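Local coordinates for protein reducing end xylose-releasing exo-oligoxylanase (PDB 1WU4) that hydrolyses xylooligosaccharides of three or more units with inversion of configuration, releasing xylose from the reducing end, at residues Leu59-Gly63 with Asn64-Arg68; Arg357-Tyr360 with Asp361-Tyr365. The protein carries 1 engineered substitution. All coordinates share one frame; numbering follows the deposited sequence.

Contact 1: Leu59-Gly63 with Asn64-Arg68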
ATOM      1  N   LEU A  59      -4.366  -5.816 -13.226  1.00 12.63           N
ATOM      2  CA  LEU A  59      -3.906  -6.790 -12.252  1.00 11.60           C
ATOM      3  C   LEU A  59      -5.175  -7.484 -11.810  1.00 13.48           C
ATOM      4  O   LEU A  59      -6.163  -6.837 -11.456  1.00 13.56           O
ATOM      5  CB  LEU A  59      -3.218  -6.130 -11.053  1.00 12.47           C
ATOM      6  CG  LEU A  59      -1.700  -6.010 -11.198  1.00 14.88           C
ATOM      7  CD1 LEU A  59      -1.376  -4.917 -12.199  1.00 17.16           C
ATOM      8  CD2 LEU A  59      -1.065  -5.704  -9.848  1.00 13.22           C
ATOM      9  N   LEU A  60      -5.157  -8.807 -11.851  1.00 12.46           N
ATOM     10  CA  LEU A  60      -6.325  -9.583 -11.486  1.00 13.55           C
ATOM     11  C   LEU A  60      -6.259 -10.138 -10.078  1.00 15.78           C
ATOM     12  O   LEU A  60      -5.256 -10.740  -9.689  1.00 15.95           O
ATOM     13  CB  LEU A  60      -6.493 -10.742 -12.470  1.00 13.01           C
ATOM     14  CG  LEU A  60      -7.669 -11.695 -12.249  1.00 15.91           C
ATOM     15  CD1 LEU A  60      -8.973 -10.991 -12.602  1.00 16.71           C
ATOM     16  CD2 LEU A  60      -7.488 -12.936 -13.113  1.00 18.47           C
ATOM     17  N   ASP A  61      -7.314  -9.911  -9.301  1.00 16.10           N
ATOM     18  CA  ASP A  61      -7.368 -10.484  -7.968  1.00 17.92           C
ATOM     19  C   ASP A  61      -7.744 -11.906  -8.348  1.00 15.47           C
ATOM     20  O   ASP A  61      -8.922 -12.236  -8.494  1.00 18.57           O
ATOM     21  CB  ASP A  61      -8.478  -9.866  -7.120  1.00 17.44           C
ATOM     22  CG  ASP A  61      -8.564 -10.490  -5.738  1.00 19.23           C
ATOM     23  OD1 ASP A  61      -8.429 -11.727  -5.641  1.00 20.14           O
ATOM     24  OD2 ASP A  61      -8.772  -9.751  -4.754  1.00 18.83           O
ATOM     25  N   THR A  62      -6.726 -12.731  -8.551  1.00 18.37           N
ATOM     26  CA  THR A  62      -6.911 -14.114  -8.962  1.00 17.54           C
ATOM     27  C   THR A  62      -7.910 -14.907  -8.125  1.00 20.49           C
ATOM     28  O   THR A  62      -8.596 -15.789  -8.640  1.00 20.67           O
ATOM     29  CB  THR A  62      -5.560 -14.849  -8.968  1.00 17.03           C
ATOM     30  OG1 THR A  62      -4.940 -14.715  -7.683  1.00 15.91           O
ATOM     31  CG2 THR A  62      -4.638 -14.254 -10.024  1.00 19.82           C
ATOM     32  N   GLY A  63      -8.001 -14.588  -6.838  1.00 16.98           N
ATOM     33  CA  GLY A  63      -8.914 -15.308  -5.969  1.00 20.24           C
ATOM     34  C   GLY A  63     -10.375 -14.914  -6.074  1.00 21.90           C
ATOM     35  O   GLY A  63     -11.258 -15.769  -6.014  1.00 23.46           O
ATOM     36  N   ASN A  64     -10.638 -13.621  -6.230  1.00 19.49           N
ATOM     37  CA  ASN A  64     -12.008 -13.130  -6.323  1.00 22.19           C
ATOM     38  C   ASN A  64     -12.472 -12.918  -7.762  1.00 19.31           C
ATOM     39  O   ASN A  64     -13.603 -12.494  -8.002  1.00 21.15           O
ATOM     40  CB  ASN A  64     -12.140 -11.829  -5.531  1.00 20.90           C
ATOM     41  CG  ASN A  64     -11.920 -12.033  -4.043  1.00 23.16           C
ATOM     42  OD1 ASN A  64     -12.660 -12.772  -3.393  1.00 26.56           O
ATOM     43  ND2 ASN A  64     -10.899 -11.384  -3.499  1.00 22.50           N
ATOM     44  N   LEU A  65     -11.591 -13.219  -8.710  1.00 19.08           N
ATOM     45  CA  LEU A  65     -11.895 -13.075 -10.128  1.00 17.78           C
ATOM     46  C   LEU A  65     -12.406 -11.688 -10.505  1.00 20.29           C
ATOM     47  O   LEU A  65     -13.366 -11.550 -11.263  1.00 19.28           O
ATOM     48  CB  LEU A  65     -12.909 -14.138 -10.562  1.00 21.33           C
ATOM     49  CG  LEU A  65     -12.442 -15.590 -10.432  1.00 25.73           C
ATOM     50  CD1 LEU A  65     -13.534 -16.523 -10.935  1.00 25.90           C
ATOM     51  CD2 LEU A  65     -11.158 -15.793 -11.226  1.00 24.10           C
ATOM     52  N   ASP A  66     -11.765 -10.660  -9.964  1.00 15.47           N
ATOM     53  CA  ASP A  66     -12.142  -9.292 -10.278  1.00 13.61           C
ATOM     54  C   ASP A  66     -10.907  -8.399 -10.308  1.00 14.11           C
ATOM     55  O   ASP A  66      -9.798  -8.840  -9.993  1.00 15.11           O
ATOM     56  CB  ASP A  66     -13.184  -8.765  -9.275  1.00 15.70           C
ATOM     57  CG  ASP A  66     -12.636  -8.602  -7.867  1.00 15.93           C
ATOM     58  OD1 ASP A  66     -11.513  -9.070  -7.588  1.00 17.70           O
ATOM     59  OD2 ASP A  66     -13.346  -8.006  -7.025  1.00 20.69           O
ATOM     60  N   VAL A  67     -11.105  -7.156 -10.725  1.00 12.21           N
ATOM     61  CA  VAL A  67     -10.028  -6.177 -10.813  1.00 13.58           C
ATOM     62  C   VAL A  67     -10.350  -5.106  -9.781  1.00 11.02           C
ATOM     63  O   VAL A  67     -11.424  -4.506  -9.817  1.00 12.75           O
ATOM     64  CB  VAL A  67      -9.972  -5.552 -12.226  1.00 10.91           C
ATOM     65  CG1 VAL A  67      -8.861  -4.521 -12.302  1.00 13.03           C
ATOM     66  CG2 VAL A  67      -9.756  -6.644 -13.270  1.00 14.21           C
ATOM     67  N   ARG A  68      -9.427  -4.870  -8.858  1.00 10.54           N
ATOM     68  CA  ARG A  68      -9.651  -3.896  -7.799  1.00 12.01           C
ATOM     69  C   ARG A  68      -8.732  -2.691  -7.880  1.00  9.23           C
ATOM     70  O   ARG A  68      -7.608  -2.792  -8.365  1.00  9.79           O
ATOM     71  CB  ARG A  68      -9.500  -4.590  -6.445  1.00 14.61           C
ATOM     72  CG  ARG A  68     -10.405  -5.803  -6.342  1.00 17.40           C
ATOM     73  CD  ARG A  68     -10.365  -6.489  -4.995  1.00 23.08           C
ATOM     74  NE  ARG A  68     -11.395  -7.522  -4.943  1.00 23.48           N
ATOM     75  CZ  ARG A  68     -11.790  -8.142  -3.838  1.00 22.37           C
ATOM     76  NH1 ARG A  68     -11.241  -7.844  -2.669  1.00 21.26           N
ATOM     77  NH2 ARG A  68     -12.754  -9.052  -3.903  1.00 25.28           N
TER
HETATM   78  O   HOH W   1      -6.797  -6.173  -8.835  1.00 14.62           O
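A tight turn closed by a G1 beta bulge brings Asp61 back against Asn64, Leu65 and Asp66, just ahead of the helix that carries Glu70, the proton donor by similarity. The closing backbone bond runs from Asp61 N to Asp66 O at 2.8 Å. On the bulge side Asp61 O takes a weak bond from Leu65 N (2.9 Å) and a longer weak one from Asn64 N. The carboxylate of Asp61 folds over the turn because its CG stands anti to the backbone N (chi1 178°). Asp61 OD1 receives the backbone N of Asn64 at 3.0 Å, from above the carboxylate plane, and a weak bond from Gly63 N. Asp61 OD2 takes Asn64 ND2, also at 3.0 Å; the bond lies in the amide plane but well out of that of the carboxylate, the two groups being turned 62° apart.

Asp61 OD2 also sits over one face of the Arg68 guanidinium, 3.4 Å from NE, a purely electrostatic salt bridge to which no N-H points. The directed bond belongs to Asp66, whose OD2 presents its syn lone pair to Arg68 NE at 2.9 Å, nearly in the guanidinium plane. Ser113 also bonds this OD2. Arg68 thus meets one carboxylate over its face and the other at its edge, and its charge probably eases the 4.0 Å approach of Asp61 OD2 to Asp66 OD1. A water spans Leu59 O and Arg68 N where the two arms diverge. Such a hairpin-like turn with a G1 bulge, fastened by a salt-bridge network, forms the lead-in to helix 69-81 of the (alpha/alpha)6 barrel.

Contact 2: Arg357-Tyr360 with Asp361-Tyr365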
ATOM      1  N   ARG A 357      -5.045 -17.985  -5.444  1.00 18.60           N
ATOM      2  CA  ARG A 357      -5.062 -16.875  -4.491  1.00 21.87           C
ATOM      3  C   ARG A 357      -3.701 -16.234  -4.236  1.00 17.81           C
ATOM      4  O   ARG A 357      -3.438 -15.720  -3.150  1.00 19.36           O
ATOM      5  CB  ARG A 357      -5.683 -17.341  -3.175  1.00 20.83           C
ATOM      6  CG  ARG A 357      -7.197 -17.433  -3.251  1.00 26.01           C
ATOM      7  CD  ARG A 357      -7.797 -18.157  -2.061  1.00 28.57           C
ATOM      8  NE  ARG A 357      -9.250 -18.015  -2.021  1.00 31.98           N
ATOM      9  CZ  ARG A 357     -10.071 -18.329  -3.020  1.00 35.32           C
ATOM     10  NH1 ARG A 357     -11.381 -18.162  -2.882  1.00 36.68           N
ATOM     11  NH2 ARG A 357      -9.589 -18.807  -4.158  1.00 37.57           N
ATOM     12  N   ARG A 358      -2.856 -16.239  -5.260  1.00 17.70           N
ATOM     13  CA  ARG A 358      -1.517 -15.668  -5.173  1.00 15.13           C
ATOM     14  C   ARG A 358      -1.504 -14.134  -5.143  1.00 16.83           C
ATOM     15  O   ARG A 358      -0.576 -13.527  -4.614  1.00 14.81           O
ATOM     16  CB  ARG A 358      -0.684 -16.157  -6.360  1.00 18.31           C
ATOM     17  CG  ARG A 358      -1.321 -15.866  -7.717  1.00 16.15           C
ATOM     18  CD  ARG A 358      -0.483 -16.409  -8.861  1.00 20.54           C
ATOM     19  NE  ARG A 358      -1.054 -16.091 -10.168  1.00 19.01           N
ATOM     20  CZ  ARG A 358      -2.171 -16.623 -10.655  1.00 19.91           C
ATOM     21  NH1 ARG A 358      -2.857 -17.514  -9.950  1.00 19.89           N
ATOM     22  NH2 ARG A 358      -2.600 -16.264 -11.856  1.00 21.01           N
ATOM     23  N   TYR A 359      -2.543 -13.520  -5.699  1.00 14.75           N
ATOM     24  CA  TYR A 359      -2.657 -12.064  -5.796  1.00 12.04           C
ATOM     25  C   TYR A 359      -2.209 -11.169  -4.632  1.00 11.53           C
ATOM     26  O   TYR A 359      -1.208 -10.456  -4.746  1.00 10.77           O
ATOM     27  CB  TYR A 359      -4.096 -11.693  -6.177  1.00 12.69           C
ATOM     28  CG  TYR A 359      -4.428 -10.221  -6.030  1.00 11.69           C
ATOM     29  CD1 TYR A 359      -3.873  -9.262  -6.883  1.00 13.32           C
ATOM     30  CD2 TYR A 359      -5.283  -9.785  -5.018  1.00 10.76           C
ATOM     31  CE1 TYR A 359      -4.165  -7.903  -6.724  1.00 15.88           C
ATOM     32  CE2 TYR A 359      -5.579  -8.435  -4.853  1.00 12.17           C
ATOM     33  CZ  TYR A 359      -5.017  -7.501  -5.705  1.00 13.67           C
ATOM     34  OH  TYR A 359      -5.307  -6.168  -5.524  1.00 18.05           O
ATOM     35  N   TYR A 360      -2.951 -11.182  -3.528  1.00 10.83           N
ATOM     36  CA  TYR A 360      -2.632 -10.309  -2.397  1.00  9.08           C
ATOM     37  C   TYR A 360      -1.248 -10.541  -1.810  1.00  9.46           C
ATOM     38  O   TYR A 360      -0.482  -9.596  -1.609  1.00 10.01           O
ATOM     39  CB  TYR A 360      -3.700 -10.444  -1.305  1.00 12.00           C
ATOM     40  CG  TYR A 360      -3.584  -9.421  -0.191  1.00 10.10           C
ATOM     41  CD1 TYR A 360      -3.665  -8.050  -0.455  1.00 10.27           C
ATOM     42  CD2 TYR A 360      -3.412  -9.824   1.130  1.00 11.04           C
ATOM     43  CE1 TYR A 360      -3.578  -7.108   0.576  1.00 10.90           C
ATOM     44  CE2 TYR A 360      -3.324  -8.897   2.165  1.00 10.79           C
ATOM     45  CZ  TYR A 360      -3.409  -7.543   1.883  1.00 11.31           C
ATOM     46  OH  TYR A 360      -3.335  -6.624   2.908  1.00 11.32           O
ATOM     47  N   ASP A 361      -0.928 -11.799  -1.536  1.00  9.30           N
ATOM     48  CA  ASP A 361       0.367 -12.146  -0.972  1.00  8.83           C
ATOM     49  C   ASP A 361       1.506 -11.665  -1.848  1.00  9.05           C
ATOM     50  O   ASP A 361       2.481 -11.097  -1.362  1.00  9.10           O
ATOM     51  CB  ASP A 361       0.485 -13.659  -0.820  1.00  9.59           C
ATOM     52  CG  ASP A 361      -0.574 -14.225   0.081  1.00 11.54           C
ATOM     53  OD1 ASP A 361      -0.284 -14.435   1.275  1.00 10.69           O
ATOM     54  OD2 ASP A 361      -1.700 -14.438  -0.406  1.00 10.80           O
ATOM     55  N   ASN A 362       1.380 -11.896  -3.147  1.00  8.43           N
ATOM     56  CA  ASN A 362       2.437 -11.522  -4.066  1.00  9.04           C
ATOM     57  C   ASN A 362       2.608 -10.028  -4.283  1.00  7.92           C
ATOM     58  O   ASN A 362       3.709  -9.581  -4.600  1.00  9.14           O
ATOM     59  CB  ASN A 362       2.260 -12.277  -5.381  1.00 10.82           C
ATOM     60  CG  ASN A 362       2.494 -13.765  -5.211  1.00 11.33           C
ATOM     61  OD1 ASN A 362       2.831 -14.222  -4.117  1.00 11.16           O
ATOM     62  ND2 ASN A 362       2.316 -14.528  -6.285  1.00 15.69           N
ATOM     63  N   CYS A 363       1.540  -9.250  -4.113  1.00  9.97           N
ATOM     64  CA  CYS A 363       1.673  -7.801  -4.241  1.00  9.54           C
ATOM     65  C   CYS A 363       2.523  -7.341  -3.058  1.00  9.20           C
ATOM     66  O   CYS A 363       3.477  -6.582  -3.225  1.00  9.63           O
ATOM     67  CB  CYS A 363       0.312  -7.102  -4.191  1.00  7.84           C
ATOM     68  SG  CYS A 363      -0.651  -7.220  -5.711  1.00 12.24           S
ATOM     69  N   LEU A 364       2.173  -7.817  -1.866  1.00  8.45           N
ATOM     70  CA  LEU A 364       2.915  -7.466  -0.656  1.00  7.68           C
ATOM     71  C   LEU A 364       4.355  -7.959  -0.772  1.00  9.41           C
ATOM     72  O   LEU A 364       5.290  -7.294  -0.326  1.00  9.35           O
ATOM     73  CB  LEU A 364       2.233  -8.085   0.574  1.00  9.81           C
ATOM     74  CG  LEU A 364       1.087  -7.296   1.225  1.00 14.53           C
ATOM     75  CD1 LEU A 364       0.137  -6.747   0.174  1.00 17.65           C
ATOM     76  CD2 LEU A 364       0.352  -8.192   2.206  1.00 12.39           C
ATOM     77  N   TYR A 365       4.519  -9.123  -1.392  1.00  8.96           N
ATOM     78  CA  TYR A 365       5.821  -9.741  -1.593  1.00  8.57           C
ATOM     79  C   TYR A 365       6.713  -8.849  -2.468  1.00  9.35           C
ATOM     80  O   TYR A 365       7.852  -8.555  -2.104  1.00  9.51           O
ATOM     81  CB  TYR A 365       5.616 -11.107  -2.253  1.00  9.49           C
ATOM     82  CG  TYR A 365       6.800 -12.046  -2.219  1.00  7.82           C
ATOM     83  CD1 TYR A 365       6.741 -13.241  -1.500  1.00  9.20           C
ATOM     84  CD2 TYR A 365       7.951 -11.779  -2.960  1.00  9.45           C
ATOM     85  CE1 TYR A 365       7.789 -14.152  -1.528  1.00  9.64           C
ATOM     86  CE2 TYR A 365       9.010 -12.684  -2.994  1.00  8.97           C
ATOM     87  CZ  TYR A 365       8.917 -13.868  -2.279  1.00  9.56           C
ATOM     88  OH  TYR A 365       9.942 -14.783  -2.345  1.00 11.60           O
TER
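Tyr360 O receives two backbone N-H groups, one from Leu364 N at 3.2 Å and a weak one from Cys363 N, which also bonds Tyr359 O at 3.1 Å. One residue earlier Arg358 O accepts Asn362 N at 2.9 Å, so the first turn of helix 358-372 is held by successive i to i+4 bonds.

The side chains pair with the same spacing. Leu364 lays both methyls against the Tyr360 ring: CD1 stands over one face, 4.1 Å from the ring centroid and 23° off its normal in a CH-pi contact, while CD2 reaches CE2 of Tyr360 at 3.7 Å. With its CG anti to the backbone N (chi1 -171°), Tyr360 projects from the helix with a lean toward the next turn, which brings one ring face to Leu364, and the hydroxyl is held by Ser262 O, next to Asp263, the proton acceptor by similarity.

Cys363 SG approaches the Tyr359 ring obliquely, 3.7 Å from CE1 and 39° off the normal, as a sulfur-aromatic contact; beyond the segments Cys363 packs on Tyr74 and Met78 of helix 69-81. The hydroxyl of Tyr359 is hydrogen-bonded to OE1 of Glu70, which makes this tyrosine a likely positioning neighbour of the proposed proton donor.

On another side of the helix the amide of Asn362 lies beside Arg358, its ND2 3.4 Å from CB of Arg358, and its OD1 is held by Arg353 N. Asp361 is buried, and its carboxylate is satisfied by His319, Arg353 and the backbone N of Gly322. The i to i+4 pairing is ordinary helix geometry; here it sets two tyrosines at the start of helix 358-372, consistent with a place in the active site of this family 8 (alpha/alpha)6 barrel.

Contact 1 and contact 2 lie 11 Å apart between centres and touch directly, although nearly 300 residues separate them in the chain. The Asp61 carboxylate packs on the Tyr359 ring, CG to CD2 3.4 Å, and Thr62 meets the start of helix 358-372, its OG1 lying 3.3 Å from Tyr359 N in a weak hydrogen bond while Asn356 O is its stronger partner. Both contacts border the probable catalytic site, marked by Glu70 and Asp263, proton donor and acceptor by similarity: the side chain of Arg68 comes within about 5 Å of that of Glu70, and Tyr359 within about 3 Å. The Tyr360 side chain is about 5 Å from that of Asp263, against about 8 Å for Arg68.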